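Local structure of uncharacterized protein Atu1656 (Agrobacterium tumefaciens, 2OJH) at residues P41-A46 with H243-D248. The protein is of unknown function but belongs to the TolB family and folds as a six-bladed beta-propeller. Residues are numbered along the deposited sequence; the frame is centred on the assembly and turned at random. Where two conformers were deposited one is given.
Sequences PELFEA and HPRDLD. With ACY (acetic acid), chain C.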
loop_
_atom_site.group_PDB
_atom_site.type_symbol
_atom_site.label_atom_id
_atom_site.label_comp_id
_atom_site.label_asym_id
_atom_site.label_seq_id
_atom_site.Cartn_x
_atom_site.Cartn_y
_atom_site.Cartn_z
ATOM N N PRO A 41 0.047 -7.157 21.119
ATOM C CA PRO A 41 -1.137 -8.030 21.046
ATOM C C PRO A 41 -2.298 -7.417 20.237
ATOM O O PRO A 41 -3.276 -8.094 19.968
ATOM C CB PRO A 41 -1.521 -8.213 22.518
ATOM C CG PRO A 41 -1.089 -6.934 23.154
ATOM C CD PRO A 41 0.197 -6.564 22.460
ATOM N N GLU A 42 -2.165 -6.153 19.854
ATOM C CA GLU A 42 -3.148 -5.497 19.001
ATOM C C GLU A 42 -2.921 -5.850 17.532
ATOM O O GLU A 42 -1.894 -6.444 17.175
ATOM C CB GLU A 42 -3.097 -3.978 19.201
ATOM C CG GLU A 42 -3.185 -3.544 20.670
ATOM C CD GLU A 42 -4.548 -3.802 21.296
ATOM O OE1 GLU A 42 -5.562 -3.823 20.567
ATOM O OE2 GLU A 42 -4.610 -3.980 22.529
ATOM N N LEU A 43 -3.886 -5.491 16.688
ATOM C CA LEU A 43 -3.775 -5.712 15.247
ATOM C C LEU A 43 -3.371 -4.399 14.578
ATOM O O LEU A 43 -4.165 -3.445 14.524
ATOM C CB LEU A 43 -5.116 -6.223 14.700
ATOM C CG LEU A 43 -5.135 -6.826 13.296
ATOM C CD1 LEU A 43 -4.399 -8.151 13.291
ATOM C CD2 LEU A 43 -6.584 -7.028 12.884
ATOM N N PHE A 44 -2.119 -4.333 14.125
ATOM C CA PHE A 44 -1.594 -3.142 13.476
ATOM C C PHE A 44 -1.298 -3.532 12.049
ATOM O O PHE A 44 -0.901 -4.680 11.792
ATOM C CB PHE A 44 -0.322 -2.644 14.161
ATOM C CG PHE A 44 -0.579 -1.650 15.238
ATOM C CD1 PHE A 44 -1.219 -2.029 16.419
ATOM C CD2 PHE A 44 -0.228 -0.318 15.051
ATOM C CE1 PHE A 44 -1.469 -1.107 17.424
ATOM C CE2 PHE A 44 -0.486 0.620 16.057
ATOM C CZ PHE A 44 -1.109 0.224 17.233
ATOM N N GLU A 45 -1.488 -2.590 11.124
ATOM C CA GLU A 45 -1.498 -2.932 9.700
ATOM C C GLU A 45 -0.789 -1.945 8.804
ATOM O O GLU A 45 -0.768 -0.754 9.084
ATOM C CB GLU A 45 -2.965 -3.102 9.227
ATOM C CG GLU A 45 -3.693 -4.224 10.008
ATOM C CD GLU A 45 -5.064 -4.548 9.495
ATOM O OE1 GLU A 45 -5.153 -5.317 8.514
ATOM O OE2 GLU A 45 -6.066 -4.089 10.111
ATOM N N ALA A 46 -0.226 -2.452 7.707
ATOM C CA ALA A 46 0.038 -1.599 6.515
ATOM C C ALA A 46 0.924 -0.361 6.721
ATOM O O ALA A 46 0.487 0.806 6.561
ATOM C CB ALA A 46 -1.316 -1.223 5.816
ATOM N N HIS A 243 -7.732 -11.343 -1.013
ATOM C CA HIS A 243 -6.527 -11.112 -0.181
ATOM C C HIS A 243 -6.804 -11.181 1.342
ATOM O O HIS A 243 -6.835 -10.159 2.036
ATOM C CB HIS A 243 -5.895 -9.772 -0.538
ATOM C CG HIS A 243 -6.835 -8.606 -0.466
ATOM N ND1 HIS A 243 -6.640 -7.543 0.389
ATOM C CD2 HIS A 243 -7.956 -8.314 -1.166
ATOM C CE1 HIS A 243 -7.596 -6.649 0.216
ATOM N NE2 HIS A 243 -8.404 -7.087 -0.726
ATOM N N PRO A 244 -7.027 -12.379 1.848
ATOM C CA PRO A 244 -7.384 -12.597 3.244
ATOM C C PRO A 244 -6.242 -12.334 4.259
ATOM O O PRO A 244 -5.062 -12.171 3.878
ATOM C CB PRO A 244 -7.717 -14.097 3.271
ATOM C CG PRO A 244 -7.948 -14.465 1.852
ATOM C CD PRO A 244 -6.958 -13.654 1.122
ATOM N N ARG A 245 -6.623 -12.325 5.536
ATOM C CA ARG A 245 -5.692 -12.312 6.654
ATOM C C ARG A 245 -5.115 -13.683 6.888
ATOM O O ARG A 245 -5.658 -14.681 6.411
ATOM C CB ARG A 245 -6.445 -11.970 7.929
ATOM C CG ARG A 245 -7.017 -10.600 7.956
ATOM C CD ARG A 245 -7.232 -10.187 9.387
ATOM N NE ARG A 245 -7.614 -8.795 9.420
ATOM C CZ ARG A 245 -6.793 -7.789 9.130
ATOM N NH1 ARG A 245 -5.515 -8.013 8.815
ATOM N NH2 ARG A 245 -7.256 -6.550 9.161
ATOM N N ASP A 246 -4.041 -13.713 7.675
ATOM C CA ASP A 246 -3.620 -14.906 8.422
ATOM C C ASP A 246 -3.447 -16.169 7.608
ATOM O O ASP A 246 -3.989 -17.235 7.963
ATOM C CB ASP A 246 -4.542 -15.155 9.635
ATOM C CG ASP A 246 -4.578 -13.975 10.609
ATOM O OD1 ASP A 246 -3.625 -13.180 10.668
ATOM O OD2 ASP A 246 -5.571 -13.839 11.343
ATOM N N LEU A 247 -2.675 -16.055 6.528
ATOM C CA LEU A 247 -2.301 -17.241 5.736
ATOM C C LEU A 247 -0.791 -17.282 5.581
ATOM O O LEU A 247 -0.119 -16.263 5.752
ATOM C CB LEU A 247 -2.938 -17.143 4.343
ATOM C CG LEU A 247 -4.467 -17.150 4.277
ATOM C CD1 LEU A 247 -4.920 -16.718 2.899
ATOM C CD2 LEU A 247 -4.965 -18.549 4.591
ATOM N N ASP A 248 -0.287 -18.455 5.240
ATOM C CA ASP A 248 1.122 -18.657 4.913
ATOM C C ASP A 248 1.372 -18.073 3.529
ATOM O O ASP A 248 0.898 -18.622 2.528
ATOM C CB ASP A 248 1.439 -20.157 4.967
ATOM C CG ASP A 248 1.482 -20.673 6.385
ATOM O OD1 ASP A 248 2.052 -19.966 7.238
ATOM O OD2 ASP A 248 0.946 -21.768 6.652
HETATM C C ACY C . -10.099 -3.779 -2.236
HETATM O O ACY C . -9.846 -3.262 -1.121
HETATM O OXT ACY C . -9.779 -4.930 -2.573
HETATM C CH3 ACY C . -10.824 -2.980 -3.260
#
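Arg245 and Glu45 form a salt bridge within the six-bladed beta-propeller, joining residues 41-46, which run into strand 45-49, to the loop ahead of strand 247-255, strands of two different sheets. The arginine grips its partner end-on through both terminal nitrogens, and both bonds fall on one carboxylate oxygen: NH2 of Arg245 lies 2.5 Å from OE1 of Glu45, and NH1 of Arg245 2.7 Å from the same OE1. Arg245 has two conformers, so the very short 2.5 Å separation and the exact sharing of the bonds are doubtful. That oxygen sits in the guanidinium plane, yet the two groups are not coplanar, their planes standing 59° apart. Asn88 also hydrogen-bonds to OE1, helping to fix the carboxylate. A separate hydrogen bond runs from NE2 of His243 to OXT of an acetic acid molecule, probably from the crystallisation liquor, at 3.2 Å.

Between the two segments, the nonpolar part comes from Leu43, where chi1 of -166° places CG anti to the backbone N and lets CD2 lie over the guanidinium. Tyr291 of strand 285-291 touches both Leu43 and Glu45. Over the guanidinium centre, one methyl, CD2 of Leu43, rests 3.8 Å from CZ of Arg245.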